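Local coordinates for protein type ii site-specific deoxyribonuclease (Klebsiella pneumoniae, PDB 6EKR) that probably acts as a type II site-specific deoxyribonuclease of the PD-(D/E)xK family, cutting double-stranded DNA at a specific recognition sequence, at residues Leu73-Tyr78 / Ile111-Met116; Ala143-Met148 / Gly287-Asp292. The protein carries 2 engineered substitutions. All blocks are in the same frame, centred on the assembly; numbering follows the deposited sequence.

Contact 1: Leu73-Tyr78 / Ile111-Met116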
# COMPACT_ATOMS: atom_id res chain seq x y z
N LEU A 73 -23.61 -16.24 9.01
CA LEU A 73 -23.70 -14.78 9.02
C LEU A 73 -24.53 -14.25 7.83
O LEU A 73 -25.31 -13.30 7.97
CB LEU A 73 -22.29 -14.18 9.02
CG LEU A 73 -21.92 -13.03 9.96
CD1 LEU A 73 -22.26 -13.33 11.43
CD2 LEU A 73 -20.44 -12.66 9.81
N PHE A 74 -24.35 -14.88 6.68
CA PHE A 74 -25.07 -14.53 5.45
C PHE A 74 -26.49 -15.06 5.54
O PHE A 74 -26.68 -16.23 5.87
CB PHE A 74 -24.37 -15.20 4.27
CG PHE A 74 -24.66 -14.57 2.93
CD1 PHE A 74 -23.69 -13.78 2.30
CD2 PHE A 74 -25.86 -14.81 2.28
CE1 PHE A 74 -23.94 -13.21 1.05
CE2 PHE A 74 -26.12 -14.25 1.03
CZ PHE A 74 -25.16 -13.45 0.42
N ILE A 75 -27.48 -14.23 5.24
CA ILE A 75 -28.87 -14.69 5.24
C ILE A 75 -29.26 -15.19 3.85
O ILE A 75 -29.59 -14.41 2.96
CB ILE A 75 -29.84 -13.60 5.76
CG1 ILE A 75 -29.48 -13.20 7.20
CG2 ILE A 75 -31.29 -14.08 5.70
CD1 ILE A 75 -30.05 -11.87 7.67
N THR A 76 -29.22 -16.50 3.65
CA THR A 76 -29.50 -17.09 2.34
C THR A 76 -30.99 -17.30 2.01
O THR A 76 -31.32 -18.03 1.06
CB THR A 76 -28.73 -18.42 2.12
OG1 THR A 76 -28.92 -19.26 3.26
CG2 THR A 76 -27.25 -18.16 1.92
N ASP A 77 -31.88 -16.69 2.79
CA ASP A 77 -33.32 -16.74 2.54
C ASP A 77 -33.79 -15.32 2.26
O ASP A 77 -33.65 -14.43 3.11
CB ASP A 77 -34.05 -17.33 3.76
CG ASP A 77 -35.53 -17.64 3.50
OD1 ASP A 77 -36.33 -16.70 3.28
OD2 ASP A 77 -35.91 -18.83 3.55
N TYR A 78 -34.33 -15.11 1.06
CA TYR A 78 -34.70 -13.75 0.62
C TYR A 78 -35.78 -13.08 1.47
O TYR A 78 -35.62 -11.93 1.89
CB TYR A 78 -35.05 -13.73 -0.88
CG TYR A 78 -35.32 -12.33 -1.40
CD1 TYR A 78 -34.26 -11.44 -1.64
CD2 TYR A 78 -36.62 -11.89 -1.64
CE1 TYR A 78 -34.49 -10.16 -2.10
CE2 TYR A 78 -36.86 -10.61 -2.10
CZ TYR A 78 -35.79 -9.74 -2.33
OH TYR A 78 -36.03 -8.46 -2.78
N ILE A 111 -25.77 -6.04 7.42
CA ILE A 111 -24.69 -5.36 6.73
C ILE A 111 -23.87 -6.40 5.96
O ILE A 111 -23.61 -6.23 4.77
CB ILE A 111 -23.81 -4.54 7.68
CG1 ILE A 111 -24.57 -3.32 8.18
CG2 ILE A 111 -22.53 -4.08 7.00
CD1 ILE A 111 -24.10 -2.81 9.53
N TYR A 112 -23.48 -7.48 6.64
CA TYR A 112 -22.68 -8.54 6.03
C TYR A 112 -23.32 -9.04 4.75
O TYR A 112 -22.68 -9.05 3.69
CB TYR A 112 -22.49 -9.71 7.00
CG TYR A 112 -21.53 -10.78 6.51
CD1 TYR A 112 -20.16 -10.57 6.54
CD2 TYR A 112 -22.00 -12.00 6.02
CE1 TYR A 112 -19.27 -11.54 6.09
CE2 TYR A 112 -21.12 -12.98 5.57
CZ TYR A 112 -19.75 -12.74 5.61
OH TYR A 112 -18.85 -13.69 5.18
N THR A 113 -24.58 -9.43 4.84
CA THR A 113 -25.32 -9.98 3.73
C THR A 113 -25.42 -8.96 2.59
O THR A 113 -25.19 -9.32 1.44
CB THR A 113 -26.71 -10.45 4.20
OG1 THR A 113 -26.55 -11.53 5.12
CG2 THR A 113 -27.59 -10.91 3.04
N SER A 114 -25.75 -7.72 2.92
CA SER A 114 -25.93 -6.70 1.89
C SER A 114 -24.66 -6.51 1.06
O SER A 114 -24.70 -6.62 -0.17
CB SER A 114 -26.35 -5.36 2.50
OG SER A 114 -27.66 -5.41 3.03
N VAL A 115 -23.54 -6.24 1.74
CA VAL A 115 -22.24 -6.02 1.10
C VAL A 115 -21.70 -7.29 0.43
O VAL A 115 -21.19 -7.23 -0.69
CB VAL A 115 -21.20 -5.46 2.10
CG1 VAL A 115 -19.80 -5.61 1.57
CG2 VAL A 115 -21.49 -4.01 2.40
N MSE A 116 -21.84 -8.43 1.09
CA MSE A 116 -21.27 -9.67 0.58
C MSE A 116 -22.09 -10.25 -0.56
O MSE A 116 -21.58 -11.03 -1.34
CB MSE A 116 -21.11 -10.71 1.68
CG MSE A 116 -19.97 -10.41 2.63
SE MSE A 116 -18.23 -10.48 1.73
CE MSE A 116 -18.01 -12.42 1.72
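The loop that leads from strand 64-65 into helix 78-91 lies across one flank of helix 101-125, and Leu73, Phe74 and Ile75 make the contact with Tyr112, Thr113 and Met116. Its polar element is a bond from the backbone N-H of Ile75 to the hydroxyl of Thr113: Ile75 N lies 2.9 Å from Thr113 OG1, with an N-H...O angle of 161°. OG1 stands beside its own backbone N (chi1 -65°) and is also hydrogen-bonded to Lys109 O, one turn earlier, so one buried hydroxyl ties an irregular backbone to a helix.

On the N-terminal side of this bond, Leu73 lays CD2 over the centre of the Tyr112 ring, a CH-pi contact 3.9 Å from the centroid and 9° off the normal. The opposite face of that ring carries CG of Met116, which is selenomethionine here, so the ring is held between two aliphatic groups while its OH is bonded to Arg70 N. Helices 22-39 and 78-91 also pack on Thr113, through Met33 and Phe81.

Phe74 brings its ring beside the helix: Thr113 CG2 sits over one face, toward the rim, and Met116 CB meets the edge at Phe74 CE1, 3.8 Å away. Phe59 packs edge-to-face with the same ring. Beyond Ile75, Asp77 is the N-cap of helix 78-91, its OD1 accepting from Phe80 N.

Contact 2: Ala143-Met148 / Gly287-Asp292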
# COMPACT_ATOMS: atom_id res chain seq x y z
N ALA A 143 -25.61 5.06 3.40
CA ALA A 143 -27.05 4.95 3.47
C ALA A 143 -27.51 4.73 4.92
O ALA A 143 -28.27 5.55 5.45
CB ALA A 143 -27.56 3.86 2.56
N VAL A 144 -27.03 3.66 5.56
CA VAL A 144 -27.46 3.35 6.94
C VAL A 144 -27.12 4.46 7.93
O VAL A 144 -27.97 4.85 8.74
CB VAL A 144 -27.04 1.92 7.48
CG1 VAL A 144 -26.93 0.89 6.37
CG2 VAL A 144 -25.77 1.97 8.31
N LEU A 145 -25.90 4.97 7.90
CA LEU A 145 -25.52 6.02 8.84
C LEU A 145 -26.44 7.23 8.73
O LEU A 145 -26.54 8.02 9.66
CB LEU A 145 -24.07 6.43 8.64
CG LEU A 145 -23.03 5.47 9.21
CD1 LEU A 145 -21.63 5.98 8.94
CD2 LEU A 145 -23.26 5.28 10.68
N LYS A 146 -27.11 7.36 7.60
CA LYS A 146 -28.00 8.50 7.38
C LYS A 146 -29.37 8.27 8.00
O LYS A 146 -30.03 9.20 8.43
CB LYS A 146 -28.15 8.77 5.88
CG LYS A 146 -28.95 10.00 5.55
CD LYS A 146 -28.13 11.25 5.73
CE LYS A 146 -28.87 12.47 5.22
NZ LYS A 146 -28.01 13.68 5.19
N TRP A 147 -29.80 7.01 8.03
CA TRP A 147 -31.06 6.66 8.66
C TRP A 147 -30.95 6.89 10.15
O TRP A 147 -31.90 7.32 10.80
CB TRP A 147 -31.38 5.19 8.42
CG TRP A 147 -31.91 4.88 7.07
CD1 TRP A 147 -32.58 5.72 6.23
CD2 TRP A 147 -31.84 3.62 6.40
NE1 TRP A 147 -32.92 5.07 5.08
CE2 TRP A 147 -32.48 3.78 5.15
CE3 TRP A 147 -31.30 2.38 6.72
CZ2 TRP A 147 -32.59 2.74 4.24
CZ3 TRP A 147 -31.41 1.35 5.82
CH2 TRP A 147 -32.05 1.53 4.59
N MSE A 148 -29.77 6.59 10.68
CA MSE A 148 -29.55 6.55 12.11
C MSE A 148 -29.39 7.92 12.75
O MSE A 148 -30.18 8.31 13.60
CB MSE A 148 -28.32 5.71 12.41
CG MSE A 148 -28.15 5.39 13.87
SE MSE A 148 -26.64 4.22 14.08
CE MSE A 148 -25.25 5.43 13.49
N GLY A 287 -22.32 -4.36 13.89
CA GLY A 287 -23.45 -3.99 14.75
C GLY A 287 -23.02 -3.10 15.91
O GLY A 287 -23.72 -2.13 16.24
N ASP A 288 -21.89 -3.42 16.54
CA ASP A 288 -21.33 -2.56 17.60
C ASP A 288 -20.90 -1.21 17.04
O ASP A 288 -20.96 -0.18 17.74
CB ASP A 288 -20.13 -3.22 18.28
CG ASP A 288 -20.51 -4.47 19.09
OD1 ASP A 288 -21.70 -4.62 19.48
OD2 ASP A 288 -19.60 -5.29 19.33
N PHE A 289 -20.46 -1.22 15.78
CA PHE A 289 -20.06 -0.02 15.06
C PHE A 289 -21.14 1.05 15.08
O PHE A 289 -20.85 2.20 15.35
CB PHE A 289 -19.70 -0.35 13.60
CG PHE A 289 -19.39 0.87 12.76
CD1 PHE A 289 -18.11 1.43 12.78
CD2 PHE A 289 -20.36 1.46 11.97
CE1 PHE A 289 -17.82 2.56 12.02
CE2 PHE A 289 -20.08 2.58 11.21
CZ PHE A 289 -18.81 3.13 11.24
N LEU A 290 -22.38 0.65 14.78
CA LEU A 290 -23.47 1.61 14.66
C LEU A 290 -23.70 2.29 15.99
O LEU A 290 -23.76 3.51 16.05
CB LEU A 290 -24.75 0.95 14.16
CG LEU A 290 -24.63 0.26 12.81
CD1 LEU A 290 -25.79 -0.69 12.59
CD2 LEU A 290 -24.55 1.30 11.70
N PHE A 291 -23.81 1.48 17.04
CA PHE A 291 -24.00 2.03 18.39
C PHE A 291 -22.81 2.91 18.80
O PHE A 291 -23.01 4.01 19.28
CB PHE A 291 -24.27 0.93 19.43
CG PHE A 291 -24.22 1.44 20.85
CD1 PHE A 291 -25.30 2.14 21.40
CD2 PHE A 291 -23.08 1.26 21.63
CE1 PHE A 291 -25.23 2.64 22.70
CE2 PHE A 291 -23.01 1.75 22.94
CZ PHE A 291 -24.08 2.44 23.47
N ASP A 292 -21.59 2.43 18.60
CA ASP A 292 -20.43 3.24 18.95
C ASP A 292 -20.42 4.60 18.25
O ASP A 292 -20.15 5.63 18.87
CB ASP A 292 -19.13 2.48 18.67
CG ASP A 292 -18.92 1.34 19.64
OD1 ASP A 292 -19.21 1.51 20.84
OD2 ASP A 292 -18.45 0.27 19.20
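Val144, on helix 132-148, meets Leu290 of helix 286-298 first: Val144 CG2 lies 3.7 Å from Leu290 CD2, the two side chains crossing at about a right angle. Next in sequence, Leu145 offers one methyl to two neighbours. Leu145 CD2 is 4.2 Å from Phe289 CE2, coming obliquely to that ring, and 4.3 Å from Leu290 CD2. The Phe289 ring also packs edge-to-face with Tyr264, a residue of the mixed sheet.

Here two helices pack with their axes 11.3 Å apart, running in roughly the same direction at 43°, a spacing bridged by side chains, one of which reaches a backbone carbonyl. Helix 286-298 directly follows strand 283-285, an outermost strand of the five-stranded mixed sheet, so in this PD-(D/E)xK nuclease helix 132-148 packs on the helix that comes straight after a sheet strand. Asp292 OD2 is salt-bridged to Arg284 and hydrogen-bonded to Tyr264, both on strands of the sheet.

One turn on from Val144, at the last residue of its helix, Met148 reaches across as selenomethionine. CG is anti to the backbone N (chi1 -169°) and the chain stays extended through chi2; a bend at chi3 (65°) then sets the terminal methyl. Met148 SE touches Leu290 CB at 3.8 Å, and Met148 CE lies 3.5 Å from Leu290 O. Phe88 and Leu92 also touch the Leu290 side chain. Ile293, one turn beyond Phe289, is touched by Leu145 and Met148 alike.

Both contacts are buried, their centres about 17 Å apart, and both segments of contact 1 precede those of contact 2 in the sequence. Neither touches the other subunit of the assembly. They differ in kind. Contact 1 sets an irregular loop on a helix and combines a backbone-to-hydroxyl hydrogen bond with aromatic packing; contact 2 joins two helices through apolar side chains, with no hydrogen bond between its segments. Helices 101-125 and 132-148 follow one another in sequence, and the two contacts meet where Ile111 CD1 lies 4.1 Å from Leu290 CD1. Helix 78-91 borders both, through Phe81 on Thr113 and Phe88 on Leu290.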